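Local coordinates for putative primosome component (Streptococcus pyogenes serotype M3, PDB 2QGZ), which probably acts as an ATP-binding helicase loader of the primosome, delivering the replicative helicase to DNA, at residues A150-L155 / E248-F253. Numbering follows the deposited sequence.
Sequences AEQKGL and ELPTFF
L155 and F253 join the incoming ends of two neighbouring parallel strands: the chain directions of 150-155 and 248-253 differ by 9°, and F253 N donates to L155 O at 2.9 Å. The start of this pair is a worked example of an aromatic ring on one strand packing on a glycine backbone of the next, beside the first hydrogen bond between them. One residue earlier, G154 CA lies 3.6 Å from the centroid of the F252 ring, almost straight above its centre, in a CH-pi contact. G154 has no side chain, and its CA sits directly over the ring face. The same G154 CA also makes a CA-H...O contact with T251 O at 3.5 Å. F252 has CG beside its own backbone N and anti to the carbonyl carbon (chi1 -62°), a torsion that lays the ring alongside L155. There its CE2 meets L155 CD1 at 3.7 Å, the two side chains running side by side in the same direction. Farther back the strands have not yet formed and contact thins: P250 CG rests 4.1 Å from Q152 O. Within 248-253, T251 OG1 bonds L249 O at 2.9 Å, and R244 of helix 237-247 binds both that hydroxyl and P250 O, tying the strand start to the helix before it, which closes at E248 in a Schellman motif. Strand 154-158 leads into a probable Walker A P-loop, consistent with the IstB-like ATP-binding family. Helix 131-146 packs on L155 through A139 and I140, while its F143 meets the F252 ring edge-to-face. The pair lies inside the parallel sheet, strand 251-255 continuing to strand 217-221 and strand 154-158 to strand 289-293.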
ATOM      1  N   ALA A 150     -17.565   1.909  -5.909  1.00 61.47           N
ATOM      2  CA  ALA A 150     -18.196   2.449  -4.713  1.00 63.93           C
ATOM      3  C   ALA A 150     -17.275   2.477  -3.489  1.00 65.74           C
ATOM      4  O   ALA A 150     -16.634   3.495  -3.199  1.00 65.92           O
ATOM      5  CB  ALA A 150     -19.460   1.653  -4.404  1.00 63.66           C
ATOM      6  N   GLU A 151     -17.219   1.358  -2.774  1.00 66.93           N
ATOM      7  CA  GLU A 151     -16.397   1.244  -1.572  1.00 68.64           C
ATOM      8  C   GLU A 151     -15.198   0.336  -1.837  1.00 67.53           C
ATOM      9  O   GLU A 151     -14.677  -0.307  -0.921  1.00 68.25           O
ATOM     10  CB  GLU A 151     -17.235   0.665  -0.425  1.00 71.86           C
ATOM     11  CG  GLU A 151     -17.767  -0.747  -0.706  1.00 75.14           C
ATOM     12  CD  GLU A 151     -18.766  -0.787  -1.859  1.00 77.43           C
ATOM     13  OE1 GLU A 151     -19.974  -0.570  -1.608  1.00 78.49           O
ATOM     14  OE2 GLU A 151     -18.338  -1.021  -3.015  1.00 77.60           O
ATOM     15  N   GLN A 152     -14.780   0.283  -3.099  1.00 64.71           N
ATOM     16  CA  GLN A 152     -13.649  -0.532  -3.532  1.00 60.58           C
ATOM     17  C   GLN A 152     -12.597  -0.617  -2.427  1.00 57.15           C
ATOM     18  O   GLN A 152     -12.069   0.398  -1.975  1.00 55.78           O
ATOM     19  CB  GLN A 152     -13.054   0.076  -4.807  1.00 61.20           C
ATOM     20  CG  GLN A 152     -11.934  -0.723  -5.434  1.00 62.38           C
ATOM     21  CD  GLN A 152     -11.489  -0.145  -6.769  1.00 63.74           C
ATOM     22  OE1 GLN A 152     -11.239   1.058  -6.886  1.00 63.81           O
ATOM     23  NE2 GLN A 152     -11.379  -1.005  -7.781  1.00 62.30           N
ATOM     24  N   LYS A 153     -12.309  -1.836  -1.987  1.00 54.23           N
ATOM     25  CA  LYS A 153     -11.344  -2.064  -0.918  1.00 50.50           C
ATOM     26  C   LYS A 153      -9.946  -2.366  -1.438  1.00 47.57           C
ATOM     27  O   LYS A 153      -9.783  -2.927  -2.515  1.00 46.31           O
ATOM     28  CB  LYS A 153     -11.808  -3.223  -0.038  1.00 50.48           C
ATOM     29  CG  LYS A 153     -13.155  -3.008   0.630  1.00 52.57           C
ATOM     30  CD  LYS A 153     -13.187  -1.707   1.426  1.00 55.13           C
ATOM     31  CE  LYS A 153     -14.384  -1.676   2.370  1.00 56.87           C
ATOM     32  NZ  LYS A 153     -15.630  -2.128   1.692  1.00 58.78           N
ATOM     33  N   GLY A 154      -8.939  -1.999  -0.655  1.00 43.79           N
ATOM     34  CA  GLY A 154      -7.573  -2.257  -1.056  1.00 40.76           C
ATOM     35  C   GLY A 154      -7.167  -3.639  -0.601  1.00 38.83           C
ATOM     36  O   GLY A 154      -8.007  -4.453  -0.231  1.00 38.33           O
ATOM     37  N   LEU A 155      -5.872  -3.908  -0.623  1.00 38.43           N
ATOM     38  CA  LEU A 155      -5.364  -5.201  -0.197  1.00 37.78           C
ATOM     39  C   LEU A 155      -4.340  -5.081   0.925  1.00 35.21           C
ATOM     40  O   LEU A 155      -3.583  -4.117   0.992  1.00 33.97           O
ATOM     41  CB  LEU A 155      -4.716  -5.938  -1.373  1.00 40.32           C
ATOM     42  CG  LEU A 155      -5.597  -6.699  -2.367  1.00 44.82           C
ATOM     43  CD1 LEU A 155      -6.477  -5.740  -3.157  1.00 45.81           C
ATOM     44  CD2 LEU A 155      -4.696  -7.471  -3.316  1.00 46.73           C
ATOM     45  N   GLU A 248     -13.644   7.471   1.603  1.00 42.17           N
ATOM     46  CA  GLU A 248     -13.726   6.336   0.682  1.00 43.89           C
ATOM     47  C   GLU A 248     -12.554   6.324  -0.296  1.00 41.45           C
ATOM     48  O   GLU A 248     -12.741   6.303  -1.511  1.00 44.51           O
ATOM     49  CB  GLU A 248     -15.050   6.366  -0.097  1.00 45.45           C
ATOM     50  CG  GLU A 248     -16.291   6.390   0.794  1.00 52.39           C
ATOM     51  CD  GLU A 248     -17.598   6.479   0.007  1.00 57.16           C
ATOM     52  OE1 GLU A 248     -17.671   7.267  -0.963  1.00 58.46           O
ATOM     53  OE2 GLU A 248     -18.562   5.769   0.370  1.00 60.51           O
ATOM     54  N   LEU A 249     -11.342   6.351   0.242  1.00 38.36           N
ATOM     55  CA  LEU A 249     -10.146   6.330  -0.582  1.00 35.72           C
ATOM     56  C   LEU A 249      -9.426   4.980  -0.375  1.00 35.87           C
ATOM     57  O   LEU A 249      -9.036   4.631   0.744  1.00 34.90           O
ATOM     58  CB  LEU A 249      -9.241   7.512  -0.214  1.00 33.76           C
ATOM     59  CG  LEU A 249      -9.801   8.932  -0.446  1.00 32.66           C
ATOM     60  CD1 LEU A 249      -8.843   9.965   0.117  1.00 32.19           C
ATOM     61  CD2 LEU A 249     -10.007   9.186  -1.930  1.00 29.13           C
ATOM     62  N   PRO A 250      -9.257   4.200  -1.459  1.00 34.98           N
ATOM     63  CA  PRO A 250      -8.600   2.886  -1.452  1.00 34.03           C
ATOM     64  C   PRO A 250      -7.241   2.942  -0.765  1.00 33.81           C
ATOM     65  O   PRO A 250      -6.400   3.776  -1.100  1.00 34.77           O
ATOM     66  CB  PRO A 250      -8.470   2.555  -2.934  1.00 34.81           C
ATOM     67  CG  PRO A 250      -9.615   3.311  -3.560  1.00 34.94           C
ATOM     68  CD  PRO A 250      -9.558   4.623  -2.839  1.00 34.77           C
ATOM     69  N   THR A 251      -7.016   2.034   0.177  1.00 32.23           N
ATOM     70  CA  THR A 251      -5.771   2.009   0.925  1.00 30.29           C
ATOM     71  C   THR A 251      -5.228   0.593   0.979  1.00 31.27           C
ATOM     72  O   THR A 251      -5.951  -0.343   1.320  1.00 32.00           O
ATOM     73  CB  THR A 251      -6.025   2.526   2.341  1.00 29.86           C
ATOM     74  OG1 THR A 251      -6.693   3.793   2.253  1.00 28.04           O
ATOM     75  CG2 THR A 251      -4.721   2.679   3.112  1.00 26.38           C
ATOM     76  N   PHE A 252      -3.959   0.433   0.620  1.00 31.40           N
ATOM     77  CA  PHE A 252      -3.328  -0.882   0.629  1.00 31.14           C
ATOM     78  C   PHE A 252      -2.233  -0.937   1.691  1.00 30.26           C
ATOM     79  O   PHE A 252      -1.814   0.092   2.204  1.00 30.43           O
ATOM     80  CB  PHE A 252      -2.708  -1.184  -0.737  1.00 29.33           C
ATOM     81  CG  PHE A 252      -3.699  -1.229  -1.866  1.00 31.11           C
ATOM     82  CD1 PHE A 252      -4.395  -0.086  -2.249  1.00 32.28           C
ATOM     83  CD2 PHE A 252      -3.928  -2.418  -2.557  1.00 30.00           C
ATOM     84  CE1 PHE A 252      -5.310  -0.127  -3.309  1.00 34.55           C
ATOM     85  CE2 PHE A 252      -4.839  -2.471  -3.615  1.00 31.11           C
ATOM     86  CZ  PHE A 252      -5.532  -1.325  -3.994  1.00 32.23           C
ATOM     87  N   PHE A 253      -1.777  -2.142   2.019  1.00 30.04           N
ATOM     88  CA  PHE A 253      -0.717  -2.329   3.004  1.00 30.06           C
ATOM     89  C   PHE A 253       0.085  -3.576   2.658  1.00 31.04           C
ATOM     90  O   PHE A 253      -0.384  -4.439   1.922  1.00 32.15           O
ATOM     91  CB  PHE A 253      -1.277  -2.569   4.417  1.00 30.48           C
ATOM     92  CG  PHE A 253      -2.343  -1.609   4.849  1.00 27.43           C
ATOM     93  CD1 PHE A 253      -3.654  -1.750   4.395  1.00 26.33           C
ATOM     94  CD2 PHE A 253      -2.048  -0.590   5.762  1.00 28.76           C
ATOM     95  CE1 PHE A 253      -4.666  -0.893   4.848  1.00 28.74           C
ATOM     96  CE2 PHE A 253      -3.053   0.278   6.227  1.00 28.36           C
ATOM     97  CZ  PHE A 253      -4.367   0.124   5.768  1.00 28.81           C
TER